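Local atomic coordinates of Fe2OG dioxygenase domain-containing protein (Pseudomonas putida, PDB entry 4J25), a protein that probably hydroxylates prolyl residues as an iron- and 2-oxoglutarate-dependent prolyl-4-hydroxylase of the double-stranded beta-helix (jellyroll) fold. Residues A33-D38 / S45-F50; D37-H42 / L195-S200; G126-E131 / D153-V158; H146-R151 / T218-R223; L176-F179 / E185-V188. All coordinates share one frame; numbering follows the deposited sequence. Where two conformers were deposited one is given.

Interaction 1 of 5, residues A33-D38 / S45-F50; sequences AAVVDD and SQQAHF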
# COMPACT_ATOMS: atom_id res chain seq x y z
N ALA A 33 8.46 11.02 -8.22
CA ALA A 33 8.81 12.29 -7.59
C ALA A 33 7.61 12.93 -6.90
O ALA A 33 7.77 13.58 -5.87
CB ALA A 33 9.38 13.24 -8.61
N ALA A 34 6.42 12.75 -7.46
CA ALA A 34 5.19 13.30 -6.88
C ALA A 34 4.81 12.62 -5.57
O ALA A 34 4.35 13.27 -4.63
CB ALA A 34 4.06 13.21 -7.88
N VAL A 35 4.97 11.29 -5.51
CA VAL A 35 4.74 10.54 -4.28
C VAL A 35 5.69 11.04 -3.17
O VAL A 35 5.28 11.26 -2.04
CB VAL A 35 4.93 9.01 -4.50
CG1 VAL A 35 4.69 8.24 -3.21
CG2 VAL A 35 4.00 8.51 -5.59
N VAL A 36 6.96 11.22 -3.52
CA VAL A 36 7.95 11.66 -2.54
C VAL A 36 7.67 13.09 -2.06
O VAL A 36 7.73 13.36 -0.86
CB VAL A 36 9.38 11.57 -3.09
CG1 VAL A 36 10.38 12.04 -2.03
CG2 VAL A 36 9.71 10.14 -3.49
N ASP A 37 7.37 14.01 -2.98
CA ASP A 37 7.02 15.38 -2.58
C ASP A 37 5.81 15.37 -1.64
O ASP A 37 5.82 16.03 -0.60
CB ASP A 37 6.79 16.25 -3.80
CG ASP A 37 6.24 17.62 -3.45
OD1 ASP A 37 6.34 18.04 -2.28
OD2 ASP A 37 5.71 18.29 -4.36
N ASP A 38 4.77 14.59 -1.99
CA ASP A 38 3.58 14.47 -1.14
C ASP A 38 3.92 13.94 0.26
O ASP A 38 3.42 14.45 1.26
CB ASP A 38 2.53 13.55 -1.75
CG ASP A 38 1.87 14.12 -3.01
OD1 ASP A 38 1.96 15.35 -3.24
OD2 ASP A 38 1.24 13.32 -3.76
N SER A 45 0.33 10.20 0.38
CA SER A 45 0.15 10.40 -1.04
C SER A 45 -0.84 9.37 -1.56
O SER A 45 -0.93 8.25 -1.04
CB SER A 45 1.48 10.27 -1.77
OG SER A 45 1.38 10.68 -3.12
N GLN A 46 -1.62 9.77 -2.55
CA GLN A 46 -2.55 8.86 -3.22
C GLN A 46 -2.40 9.00 -4.73
O GLN A 46 -2.37 10.11 -5.26
CB GLN A 46 -3.97 9.16 -2.78
CG GLN A 46 -5.05 8.30 -3.49
CD GLN A 46 -6.47 8.62 -3.04
OE1 GLN A 46 -7.43 8.30 -3.72
NE2 GLN A 46 -6.60 9.23 -1.88
N GLN A 47 -2.29 7.87 -5.43
CA GLN A 47 -2.07 7.87 -6.87
C GLN A 47 -3.06 6.95 -7.54
O GLN A 47 -3.08 5.76 -7.25
CB GLN A 47 -0.67 7.37 -7.20
CG GLN A 47 0.43 8.16 -6.55
CD GLN A 47 0.49 9.56 -7.09
OE1 GLN A 47 0.25 9.78 -8.27
NE2 GLN A 47 0.78 10.51 -6.22
N ALA A 48 -3.87 7.48 -8.44
CA ALA A 48 -4.80 6.65 -9.19
C ALA A 48 -4.03 6.01 -10.35
O ALA A 48 -3.05 6.57 -10.83
CB ALA A 48 -5.97 7.49 -9.73
N HIS A 49 -4.49 4.84 -10.79
CA HIS A 49 -3.87 4.16 -11.92
C HIS A 49 -2.35 4.06 -11.77
O HIS A 49 -1.60 4.38 -12.70
CB HIS A 49 -4.25 4.89 -13.20
CG HIS A 49 -5.72 5.06 -13.37
ND1 HIS A 49 -6.60 4.00 -13.31
CD2 HIS A 49 -6.48 6.17 -13.56
CE1 HIS A 49 -7.84 4.44 -13.49
NE2 HIS A 49 -7.79 5.76 -13.64
N PHE A 50 -1.91 3.60 -10.61
CA PHE A 50 -0.48 3.46 -10.33
C PHE A 50 0.18 2.43 -11.26
O PHE A 50 1.35 2.54 -11.60
CB PHE A 50 -0.25 3.09 -8.86
CG PHE A 50 1.20 3.08 -8.49
CD1 PHE A 50 1.91 4.25 -8.43
CD2 PHE A 50 1.85 1.87 -8.24
CE1 PHE A 50 3.28 4.25 -8.11
CE2 PHE A 50 3.20 1.86 -7.92
CZ PHE A 50 3.91 3.06 -7.86
O HOH W 1 -1.75 12.79 -2.95

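Interaction 2 of 5, residues D37-H42 / L195-S200; sequences DDLATH and LVVFLS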
# COMPACT_ATOMS: atom_id res chain seq x y z
N ASP A 37 7.37 14.01 -2.98
CA ASP A 37 7.02 15.38 -2.58
C ASP A 37 5.81 15.37 -1.64
O ASP A 37 5.82 16.03 -0.60
CB ASP A 37 6.79 16.25 -3.80
CG ASP A 37 6.24 17.62 -3.45
OD1 ASP A 37 6.34 18.04 -2.28
OD2 ASP A 37 5.71 18.29 -4.36
N ASP A 38 4.77 14.59 -1.99
CA ASP A 38 3.58 14.47 -1.14
C ASP A 38 3.92 13.94 0.26
O ASP A 38 3.42 14.45 1.26
CB ASP A 38 2.53 13.55 -1.75
CG ASP A 38 1.87 14.12 -3.01
OD1 ASP A 38 1.96 15.35 -3.24
OD2 ASP A 38 1.24 13.32 -3.76
N LEU A 39 4.74 12.90 0.34
CA LEU A 39 5.15 12.37 1.64
C LEU A 39 5.84 13.44 2.48
O LEU A 39 5.60 13.54 3.68
CB LEU A 39 6.07 11.17 1.50
CG LEU A 39 5.42 9.86 1.09
CD1 LEU A 39 6.51 8.85 0.88
CD2 LEU A 39 4.43 9.40 2.16
N ALA A 40 6.69 14.24 1.85
CA ALA A 40 7.44 15.29 2.55
C ALA A 40 6.53 16.41 3.03
O ALA A 40 6.70 16.94 4.13
CB ALA A 40 8.52 15.85 1.65
N THR A 41 5.57 16.79 2.20
CA THR A 41 4.75 17.96 2.48
C THR A 41 3.52 17.65 3.35
O THR A 41 3.14 18.46 4.20
CB THR A 41 4.31 18.60 1.17
OG1 THR A 41 3.51 17.68 0.43
CG2 THR A 41 5.51 18.97 0.32
N HIS A 42 2.92 16.48 3.15
CA HIS A 42 1.66 16.12 3.81
C HIS A 42 1.73 14.85 4.64
O HIS A 42 0.80 14.56 5.39
CB HIS A 42 0.53 15.92 2.79
CG HIS A 42 0.27 17.10 1.91
ND1 HIS A 42 0.43 17.05 0.55
CD2 HIS A 42 -0.18 18.34 2.20
CE1 HIS A 42 0.12 18.23 0.03
NE2 HIS A 42 -0.25 19.03 1.01
N LEU A 195 -3.06 3.50 -5.45
CA LEU A 195 -2.00 3.33 -4.45
C LEU A 195 -2.07 4.44 -3.40
O LEU A 195 -2.19 5.62 -3.73
CB LEU A 195 -0.62 3.33 -5.13
CG LEU A 195 0.59 3.13 -4.19
CD1 LEU A 195 0.71 1.69 -3.79
CD2 LEU A 195 1.89 3.61 -4.84
N VAL A 196 -2.02 4.05 -2.13
CA VAL A 196 -1.96 5.01 -1.03
C VAL A 196 -0.66 4.76 -0.28
O VAL A 196 -0.37 3.63 0.07
CB VAL A 196 -3.14 4.84 -0.06
CG1 VAL A 196 -3.03 5.87 1.12
CG2 VAL A 196 -4.43 5.04 -0.78
N VAL A 197 0.11 5.81 -0.05
CA VAL A 197 1.37 5.72 0.69
C VAL A 197 1.32 6.71 1.84
O VAL A 197 0.87 7.85 1.68
CB VAL A 197 2.57 6.07 -0.23
CG1 VAL A 197 3.88 5.79 0.45
CG2 VAL A 197 2.50 5.27 -1.54
N PHE A 198 1.76 6.30 3.02
CA PHE A 198 1.83 7.25 4.14
C PHE A 198 2.92 6.92 5.16
O PHE A 198 3.48 5.80 5.20
CB PHE A 198 0.47 7.38 4.85
CG PHE A 198 -0.11 6.07 5.35
CD1 PHE A 198 -0.96 5.33 4.54
CD2 PHE A 198 0.18 5.60 6.62
CE1 PHE A 198 -1.50 4.14 4.98
CE2 PHE A 198 -0.35 4.42 7.07
CZ PHE A 198 -1.19 3.68 6.25
N LEU A 199 3.25 7.92 5.97
CA LEU A 199 4.20 7.73 7.05
C LEU A 199 3.57 6.88 8.16
O LEU A 199 2.58 7.28 8.78
CB LEU A 199 4.68 9.09 7.57
CG LEU A 199 5.43 9.92 6.53
CD1 LEU A 199 5.80 11.31 7.06
CD2 LEU A 199 6.68 9.20 6.03
N SER A 200 4.18 5.73 8.44
CA SER A 200 3.59 4.73 9.33
C SER A 200 3.44 5.20 10.77
O SER A 200 2.50 4.80 11.45
CB SER A 200 4.43 3.45 9.33
OG SER A 200 4.70 3.01 8.01

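Interaction 3 of 5, residues G126-E131 / D153-V158; sequences GLEDFE and DDRRMV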
# COMPACT_ATOMS: atom_id res chain seq x y z
N GLY A 126 16.83 5.94 4.76
CA GLY A 126 17.62 4.73 4.94
C GLY A 126 16.85 3.41 4.84
O GLY A 126 17.19 2.41 5.48
N LEU A 127 15.80 3.41 4.03
CA LEU A 127 14.96 2.23 3.86
C LEU A 127 15.75 1.10 3.19
O LEU A 127 16.28 1.26 2.10
CB LEU A 127 13.75 2.58 3.00
CG LEU A 127 12.82 3.69 3.50
CD1 LEU A 127 11.83 4.08 2.43
CD2 LEU A 127 12.12 3.22 4.75
N GLU A 128 15.80 -0.05 3.85
CA GLU A 128 16.58 -1.18 3.33
C GLU A 128 15.73 -2.14 2.50
O GLU A 128 16.26 -2.82 1.61
CB GLU A 128 17.21 -1.96 4.48
CG GLU A 128 16.19 -2.59 5.42
CD GLU A 128 16.80 -3.69 6.27
OE1 GLU A 128 17.96 -3.54 6.70
OE2 GLU A 128 16.11 -4.71 6.50
N ASP A 129 14.44 -2.23 2.79
CA ASP A 129 13.58 -3.13 2.03
C ASP A 129 12.07 -2.80 2.12
O ASP A 129 11.64 -1.84 2.78
CB ASP A 129 13.87 -4.59 2.40
CG ASP A 129 13.15 -5.06 3.65
OD1 ASP A 129 13.05 -6.29 3.85
OD2 ASP A 129 12.67 -4.23 4.44
N PHE A 130 11.30 -3.59 1.40
CA PHE A 130 9.86 -3.46 1.31
C PHE A 130 9.30 -4.85 1.51
O PHE A 130 9.74 -5.80 0.86
CB PHE A 130 9.45 -2.93 -0.06
CG PHE A 130 7.96 -2.79 -0.25
CD1 PHE A 130 7.26 -3.63 -1.13
CD2 PHE A 130 7.25 -1.83 0.47
CE1 PHE A 130 5.88 -3.50 -1.30
CE2 PHE A 130 5.88 -1.69 0.30
CZ PHE A 130 5.19 -2.54 -0.60
N GLU A 131 8.38 -4.99 2.45
CA GLU A 131 7.72 -6.25 2.69
C GLU A 131 6.25 -6.04 2.40
O GLU A 131 5.67 -5.00 2.74
CB GLU A 131 7.94 -6.72 4.13
CG GLU A 131 7.35 -5.77 5.18
CD GLU A 131 7.40 -6.30 6.60
OE1 GLU A 131 7.82 -7.46 6.79
OE2 GLU A 131 7.03 -5.55 7.52
N ASP A 153 10.34 1.54 18.33
CA ASP A 153 11.47 1.16 17.49
C ASP A 153 11.02 0.49 16.19
O ASP A 153 11.84 0.24 15.31
CB ASP A 153 12.40 0.23 18.26
N ASP A 154 9.73 0.22 16.07
CA ASP A 154 9.20 -0.51 14.93
C ASP A 154 9.96 -0.04 13.68
O ASP A 154 10.26 1.15 13.56
CB ASP A 154 7.68 -0.28 14.84
CG ASP A 154 7.00 -1.19 13.84
OD1 ASP A 154 7.64 -1.61 12.87
OD2 ASP A 154 5.79 -1.47 14.01
N ARG A 155 10.35 -0.97 12.81
CA ARG A 155 11.22 -0.67 11.67
C ARG A 155 10.44 -0.14 10.47
O ARG A 155 11.02 0.42 9.54
CB ARG A 155 11.98 -1.92 11.23
CG ARG A 155 13.04 -2.38 12.20
CD ARG A 155 13.46 -3.79 11.90
NE ARG A 155 14.02 -3.92 10.56
CZ ARG A 155 14.28 -5.09 9.99
NH1 ARG A 155 14.04 -6.22 10.63
NH2 ARG A 155 14.80 -5.13 8.77
N ARG A 156 9.13 -0.32 10.50
CA ARG A 156 8.27 0.15 9.42
C ARG A 156 8.16 1.65 9.46
O ARG A 156 7.77 2.24 10.45
CB ARG A 156 6.91 -0.55 9.49
CG ARG A 156 7.09 -2.04 9.57
CD ARG A 156 5.81 -2.82 9.50
NE ARG A 156 4.86 -2.46 10.54
CZ ARG A 156 3.64 -2.98 10.62
NH1 ARG A 156 3.23 -3.88 9.73
NH2 ARG A 156 2.82 -2.60 11.59
N MET A 157 8.57 2.27 8.36
CA MET A 157 8.67 3.71 8.26
C MET A 157 7.62 4.30 7.31
O MET A 157 7.15 5.41 7.51
CB MET A 157 10.05 4.11 7.73
CG MET A 157 11.20 3.72 8.63
SD MET A 157 11.00 4.40 10.30
CE MET A 157 11.17 6.14 9.98
N VAL A 158 7.28 3.57 6.25
CA VAL A 158 6.33 4.07 5.27
C VAL A 158 5.42 2.93 4.86
O VAL A 158 5.90 1.85 4.58
CB VAL A 158 7.04 4.61 3.99
CG1 VAL A 158 5.99 5.11 2.97
CG2 VAL A 158 8.06 5.71 4.32

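Interaction 4 of 5, residues H146-R151 / T218-R223; sequences HLDRFR and TGWFRR. With MN (manganese (II) ion), chain I; OGA (N-oxalylglycine), chain J.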
# COMPACT_ATOMS: atom_id res chain seq x y z
N HIS A 146 -5.96 2.44 13.97
CA HIS A 146 -4.64 2.01 14.40
C HIS A 146 -3.54 2.79 13.70
O HIS A 146 -3.77 3.49 12.71
CB HIS A 146 -4.44 0.51 14.14
CG HIS A 146 -4.32 0.13 12.70
ND1 HIS A 146 -5.41 0.01 11.87
CD2 HIS A 146 -3.24 -0.15 11.94
CE1 HIS A 146 -5.01 -0.33 10.66
NE2 HIS A 146 -3.69 -0.43 10.67
N LEU A 147 -2.34 2.66 14.27
CA LEU A 147 -1.12 3.13 13.64
C LEU A 147 -0.33 1.90 13.24
O LEU A 147 -0.31 0.90 13.95
CB LEU A 147 -0.27 3.96 14.61
CG LEU A 147 -0.73 5.39 14.85
CD1 LEU A 147 -0.47 5.79 16.31
CD2 LEU A 147 -0.03 6.32 13.90
N ASP A 148 0.34 1.98 12.10
CA ASP A 148 1.13 0.85 11.63
C ASP A 148 2.42 0.71 12.43
O ASP A 148 2.87 -0.39 12.67
CB ASP A 148 1.45 0.98 10.15
CG ASP A 148 0.24 0.73 9.26
OD1 ASP A 148 -0.77 0.14 9.69
OD2 ASP A 148 0.32 1.14 8.11
N ARG A 149 3.02 1.83 12.80
CA ARG A 149 4.28 1.79 13.54
C ARG A 149 4.08 2.36 14.94
O ARG A 149 3.66 3.49 15.09
CB ARG A 149 5.34 2.62 12.81
CG ARG A 149 6.63 2.73 13.58
CD ARG A 149 7.42 3.98 13.26
NE ARG A 149 8.66 4.00 14.03
CZ ARG A 149 9.63 4.88 13.86
NH1 ARG A 149 9.51 5.84 12.95
NH2 ARG A 149 10.72 4.82 14.61
N PHE A 150 4.38 1.56 15.96
CA PHE A 150 4.32 2.04 17.34
C PHE A 150 5.53 2.92 17.67
O PHE A 150 6.50 2.98 16.91
CB PHE A 150 4.27 0.86 18.30
CG PHE A 150 3.06 -0.03 18.11
CD1 PHE A 150 1.96 0.40 17.38
CD2 PHE A 150 3.03 -1.31 18.67
CE1 PHE A 150 0.86 -0.43 17.21
CE2 PHE A 150 1.94 -2.13 18.51
CZ PHE A 150 0.85 -1.69 17.78
N ARG A 151 5.50 3.59 18.82
CA ARG A 151 6.65 4.37 19.25
C ARG A 151 7.80 3.45 19.71
O ARG A 151 8.76 3.91 20.32
CB ARG A 151 6.26 5.33 20.39
N THR A 218 -0.92 -4.98 0.65
CA THR A 218 -0.49 -4.09 1.71
C THR A 218 0.98 -4.36 2.07
O THR A 218 1.43 -5.51 2.08
CB THR A 218 -1.39 -4.25 2.94
OG1 THR A 218 -1.09 -3.23 3.90
CG2 THR A 218 -1.23 -5.63 3.57
N GLY A 219 1.73 -3.30 2.36
CA GLY A 219 3.14 -3.45 2.62
C GLY A 219 3.76 -2.29 3.39
O GLY A 219 3.09 -1.29 3.68
N TRP A 220 5.06 -2.44 3.68
CA TRP A 220 5.82 -1.45 4.46
C TRP A 220 7.25 -1.42 4.02
O TRP A 220 7.86 -2.48 3.78
CB TRP A 220 5.75 -1.79 5.95
CG TRP A 220 4.35 -1.80 6.42
CD1 TRP A 220 3.62 -0.74 6.86
CD2 TRP A 220 3.48 -2.94 6.44
NE1 TRP A 220 2.35 -1.15 7.16
CE2 TRP A 220 2.23 -2.49 6.89
CE3 TRP A 220 3.63 -4.28 6.09
CZ2 TRP A 220 1.15 -3.34 7.04
CZ3 TRP A 220 2.56 -5.12 6.22
CH2 TRP A 220 1.33 -4.65 6.69
N PHE A 221 7.76 -0.21 3.84
CA PHE A 221 9.18 0.00 3.67
C PHE A 221 9.80 0.09 5.05
O PHE A 221 9.27 0.80 5.92
CB PHE A 221 9.45 1.31 2.92
CG PHE A 221 8.91 1.35 1.51
CD1 PHE A 221 9.65 0.82 0.47
CD2 PHE A 221 7.69 1.93 1.24
CE1 PHE A 221 9.17 0.85 -0.83
CE2 PHE A 221 7.20 1.96 -0.05
CZ PHE A 221 7.95 1.42 -1.09
N ARG A 222 10.93 -0.58 5.24
CA ARG A 222 11.55 -0.70 6.55
C ARG A 222 12.99 -0.24 6.58
O ARG A 222 13.69 -0.30 5.58
CB ARG A 222 11.51 -2.15 7.01
CG ARG A 222 10.16 -2.81 6.94
CD ARG A 222 10.19 -4.18 7.57
NE ARG A 222 11.07 -5.07 6.84
CZ ARG A 222 11.41 -6.30 7.23
NH1 ARG A 222 10.93 -6.80 8.36
NH2 ARG A 222 12.22 -7.02 6.48
N ARG A 223 13.41 0.25 7.75
CA ARG A 223 14.82 0.46 8.07
C ARG A 223 15.38 -0.80 8.71
O ARG A 223 14.63 -1.67 9.17
CB ARG A 223 14.99 1.56 9.13
CG ARG A 223 14.60 2.94 8.71
CD ARG A 223 14.73 3.92 9.88
NE ARG A 223 16.07 3.90 10.46
CZ ARG A 223 17.08 4.65 10.03
NH1 ARG A 223 16.91 5.50 9.03
NH2 ARG A 223 18.27 4.55 10.62
MN MN I . -2.66 -0.23 8.75
C1 OGA J . -3.05 -2.61 7.36
C2 OGA J . -4.07 -1.62 6.87
C4 OGA J . -5.66 -0.85 5.15
C5 OGA J . -6.22 -1.20 3.81
O1 OGA J . -2.95 -3.71 6.74
O2 OGA J . -2.28 -2.32 8.35
O2' OGA J . -4.35 -0.66 7.56
O3 OGA J . -6.63 -0.28 3.06
N1 OGA J . -4.70 -1.81 5.59
O4 OGA J . -6.28 -2.39 3.42
O HOH W 2 -1.69 -0.05 6.73

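Interaction 5 of 5, residues L176-F179 / E185-V188; sequences LRMF and EHDV. With OGA (N-oxalylglycine), chain J.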
# COMPACT_ATOMS: atom_id res chain seq x y z
N LEU A 176 -10.66 3.04 3.13
CA LEU A 176 -9.63 3.36 4.11
C LEU A 176 -9.92 4.79 4.58
O LEU A 176 -10.06 5.69 3.76
CB LEU A 176 -8.24 3.30 3.47
CG LEU A 176 -7.05 3.70 4.35
CD1 LEU A 176 -6.81 2.65 5.41
CD2 LEU A 176 -5.79 3.91 3.51
N ARG A 177 -10.04 4.99 5.89
CA ARG A 177 -10.20 6.33 6.45
C ARG A 177 -8.94 6.76 7.20
O ARG A 177 -8.55 6.13 8.16
CB ARG A 177 -11.41 6.38 7.39
CG ARG A 177 -11.60 7.74 8.06
CD ARG A 177 -12.97 7.86 8.68
NE ARG A 177 -14.03 7.93 7.68
CZ ARG A 177 -15.32 7.83 7.95
NH1 ARG A 177 -15.74 7.63 9.19
NH2 ARG A 177 -16.21 7.92 6.97
N MET A 178 -8.33 7.85 6.73
CA MET A 178 -7.06 8.35 7.24
C MET A 178 -7.29 9.61 8.06
O MET A 178 -8.00 10.52 7.62
CB MET A 178 -6.13 8.68 6.08
CG MET A 178 -5.94 7.53 5.11
SD MET A 178 -5.23 8.07 3.56
CE MET A 178 -3.54 8.30 4.06
N PHE A 179 -6.70 9.65 9.24
CA PHE A 179 -6.83 10.78 10.13
C PHE A 179 -5.60 11.63 10.02
O PHE A 179 -4.51 11.27 10.47
CB PHE A 179 -7.10 10.28 11.54
CG PHE A 179 -8.36 9.48 11.63
CD1 PHE A 179 -9.58 10.10 11.79
CD2 PHE A 179 -8.33 8.11 11.47
CE1 PHE A 179 -10.75 9.36 11.82
CE2 PHE A 179 -9.51 7.37 11.50
CZ PHE A 179 -10.72 8.00 11.67
N GLU A 185 -10.20 14.44 8.03
CA GLU A 185 -10.33 13.02 7.70
C GLU A 185 -10.37 12.89 6.19
O GLU A 185 -10.88 13.77 5.51
CB GLU A 185 -11.59 12.44 8.34
CG GLU A 185 -11.63 12.64 9.85
CD GLU A 185 -12.85 12.02 10.51
OE1 GLU A 185 -13.63 11.35 9.81
OE2 GLU A 185 -13.02 12.22 11.74
N HIS A 186 -9.82 11.80 5.65
CA HIS A 186 -9.90 11.53 4.21
C HIS A 186 -10.19 10.05 3.95
O HIS A 186 -9.42 9.20 4.40
CB HIS A 186 -8.58 11.91 3.53
CG HIS A 186 -8.58 11.68 2.04
ND1 HIS A 186 -9.47 12.30 1.20
CD2 HIS A 186 -7.79 10.91 1.25
CE1 HIS A 186 -9.24 11.92 -0.04
NE2 HIS A 186 -8.23 11.08 -0.04
N ASP A 187 -11.29 9.76 3.25
CA ASP A 187 -11.62 8.41 2.83
C ASP A 187 -10.96 8.08 1.48
O ASP A 187 -10.98 8.89 0.56
CB ASP A 187 -13.14 8.24 2.70
CG ASP A 187 -13.83 8.21 4.05
OD1 ASP A 187 -13.12 8.37 5.06
OD2 ASP A 187 -15.07 8.04 4.10
N VAL A 188 -10.41 6.88 1.38
CA VAL A 188 -10.00 6.34 0.09
C VAL A 188 -10.86 5.13 -0.28
O VAL A 188 -10.94 4.16 0.47
CB VAL A 188 -8.52 5.89 0.13
CG1 VAL A 188 -8.10 5.34 -1.24
CG2 VAL A 188 -7.65 7.05 0.51
C1 OGA J . -3.05 -2.61 7.36
C2 OGA J . -4.07 -1.62 6.87
C4 OGA J . -5.66 -0.85 5.15
C5 OGA J . -6.22 -1.20 3.81
O1 OGA J . -2.95 -3.71 6.74
O2 OGA J . -2.28 -2.32 8.35
O2' OGA J . -4.35 -0.66 7.56
O3 OGA J . -6.63 -0.28 3.06
N1 OGA J . -4.70 -1.81 5.59
O4 OGA J . -6.28 -2.39 3.42

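Interaction 1 of 5, residues A33-D38 / S45-F50
Ser45 OG donates to Asp38 OD2 over 2.7 Å, and the acceptor uses its anti lone pair, the one turned away from OD1. With OG anti to the backbone N of Ser45 (chi1 -170°), the hydroxyl is directed at the carboxylate. Beside this bond the two CB atoms, of Asp38 and Ser45, pack 3.4 Å apart. The same OG accepts from Gln47 NE2 at 3.2 Å, with the oxygen only 2° out of the amide plane, which favours this rotation of the amide. Helix 32-42 and edge strand 44-47 form a helix-strand unit at the border of the jellyroll's larger sheet; the short segments run nearly antiparallel, at 154°, their axes 8.1 Å apart. Next to these polar groups, Val35 CG2 rests on Gln47 CG at 3.7 Å, the side chains crossing obliquely where the glutamine bends at chi2. A water extends the network by donating to Asp38 OD2 and accepting from Gln46 N. Further out, Val35 leans on Leu115 of helix 103-123 and on Val197 of the adjacent strand.

Interaction 2 of 5, residues D37-H42 / L195-S200
Leu39 carries this contact almost alone, laying its CD2 methyl against the backbone and side chains of strand 195-199. That methyl is 3.9 Å from Phe198 CA and equally far from Val197 O, so it rests on the strand's main chain, with Val197 and Leu199 beside it. Leu39 CG stands anti to the carbonyl carbon (chi1 -75°), which carries CD2 to the strand although CB starts off to one side. Val197 CG1 meets both branches of the leucine, with Leu39 CD2 at 4.0 Å and CD1 at 4.1 Å; the two side chains cross at about a right angle. This is the tight, buried part, where Leu39 also touches Ile119 and Leu123 of helix 103-123.

Toward Leu199 the packing slackens: Leu199 CD1 approaches Leu39 O at 4.1 Å. Leu199 CD2 stays 4.5 Å from Leu39 CD2. On the exposed side of the helix Thr41 OG1 donates to Asp37 O at 3.0 Å, the same oxygen that accepts from Thr41 N, so one carbonyl holds two donors from the next turn. The short segment axes lie 8.7 Å apart and cross at -42°. Phe198 points away from the helix and meets the metal ligand His205 edge-to-face; the arrangement is that of a helix packed on the outer face of a double-stranded beta-helix whose inner face lines the metal site.

Interaction 3 of 5, residues G126-E131 / D153-V158
Leu127, with the largest buried area of the contact, sets its CD2 methyl against Met157 CB at 3.7 Å and against Met157 CG at 4.0 Å. The two side chains meet at a slant; the methionine then bends at chi2 and chi3, leading its far end away from the leucine.

Arg155 comes next in buried area and makes the charged half of the contact. Its NH2 forms a salt bridge with Glu128 OE2 at 2.7 Å. The oxygen lies at the edge of the guanidinium, in its plane; the carboxylate plane is turned 90° to it, and Glu128 OE1 stays 4.1 Å from NH2, so the contact is through OE2. Arg155 NE donates to Arg223 O, so neighbouring N-H groups on one edge of the guanidinium are both engaged.

Glu131 and Glu128 bury equal areas. Glu131 OE2 touches the aliphatic part of Arg156, at 3.6 Å from CD, while Arg156 NH2 goes to Asp148 O. Asp154 forms an Asx turn, its OD1 accepting from Arg156 N at 3.1 Å.

Strands 129-137 and 156-163 flank strand 214-222 in the antiparallel sheet: Phe221 faces a classic beta bulge at Met157-Val158, Arg222 another at Glu128-Asp129, and Leu127 touches Ile119 of helix 103-123.

Interaction 4 of 5, residues H146-R151 / T218-R223
Asp148 and Trp220 face each other from a loop and a strand, their CA atoms 8.9 Å apart, so side chains alone join segments 146-151 and 218-223. Trp220 NE1 donates to Asp148 OD2 at 3.2 Å with an N-H...O angle of 166°. The oxygen lies 3° from the indole plane, yet the donor reaches it from above the carboxylate, 73° out of its plane; ring and carboxylate are turned almost perpendicular. Ser159 OG also bonds OD2, and a metal-bound water donates to it. With OD2 held by these partners, Asp148 OD1 binds the manganese ion at 2.1 Å. His146 NE2 binds the same ion at 2.2 Å, with His205 completing the protein ligands, while N-oxalylglycine chelates through O2 and O2'. This is the His-X-Asp...His facial triad of 2-oxoglutarate oxygenases, with manganese probably replacing the native iron. Trp220 also makes a cation-pi contact with Arg156. The division of labour between the carboxylate oxygens is consistent with Trp220 being a second-shell residue that, with Ser159, helps orient a first-shell ligand.

Interaction 5 of 5, residues L176-F179 / E185-V188
Arg177 and Asp187 lie side by side and point the same way, and the arginine can be followed from root to tip along its partner. Its CB starts 3.5 Å from Asp187 OD1, and with CG anti to the backbone N (chi1 178°) the side chain runs out alongside that oxygen. CD is equally distant from Asp187 OD1 and Glu185 OE1, which approach roughly at right angles to each other, and the bend at chi3 then turns the guanidinium to the aspartate. NE donates to Asp187 OD1 at 2.8 Å, nearly straight at 175°, and NH2 donates to Asp187 OD2 at 3.1 Å. Both oxygens use their syn lone pairs, and the two planes are only 12° apart: a side-on, bidentate salt bridge. No N-H points at Glu185 OE1, so any contribution from it is probably through charge alone.

The scaffold is an antiparallel beta hairpin in the jellyroll's smaller sheet, with 185-188 the edge strand and 176-179 next to it. Arg177-Asp187 is a non-hydrogen-bonded pair, flanked by the hydrogen-bonded pairs Leu176-Val188 and Met178-His186; Val188 N donates to Leu176 O at 2.7 Å.

Phe179 CE1 touches Glu185 CD at 3.6 Å on the salt-bridge face. The other face carries Leu176, Met178 and Val188, with His186 beside them; the apolar three pack on Val196 of the larger sheet. Met178 SD lies 4.0 Å from Val188 CG2, and Leu176 CD1 reaches N-oxalylglycine C4 at 3.7 Å.

Interactions 1 and 2 share helix 32-42 and reach neighbouring strands 44-47 and 195-199, but the first is largely polar and partly buried, the second apolar and buried. Interaction 3, at the surface, pairs a salt bridge with a leucine-methionine contact; interaction 4, whose centre is about 7 Å from that of interaction 3, is buried and built around a metal. Arg156 joins them through Asp148 O. Interaction 5 belongs to the smaller sheet, with a salt bridge on the Arg177 face and mainly apolar residues, plus His186, on the other; Val196 of strand 195-199 connects it with interaction 2. Interactions 4 and 5 do not touch, yet both meet N-oxalylglycine, at its metal-chelating end and its C4 respectively.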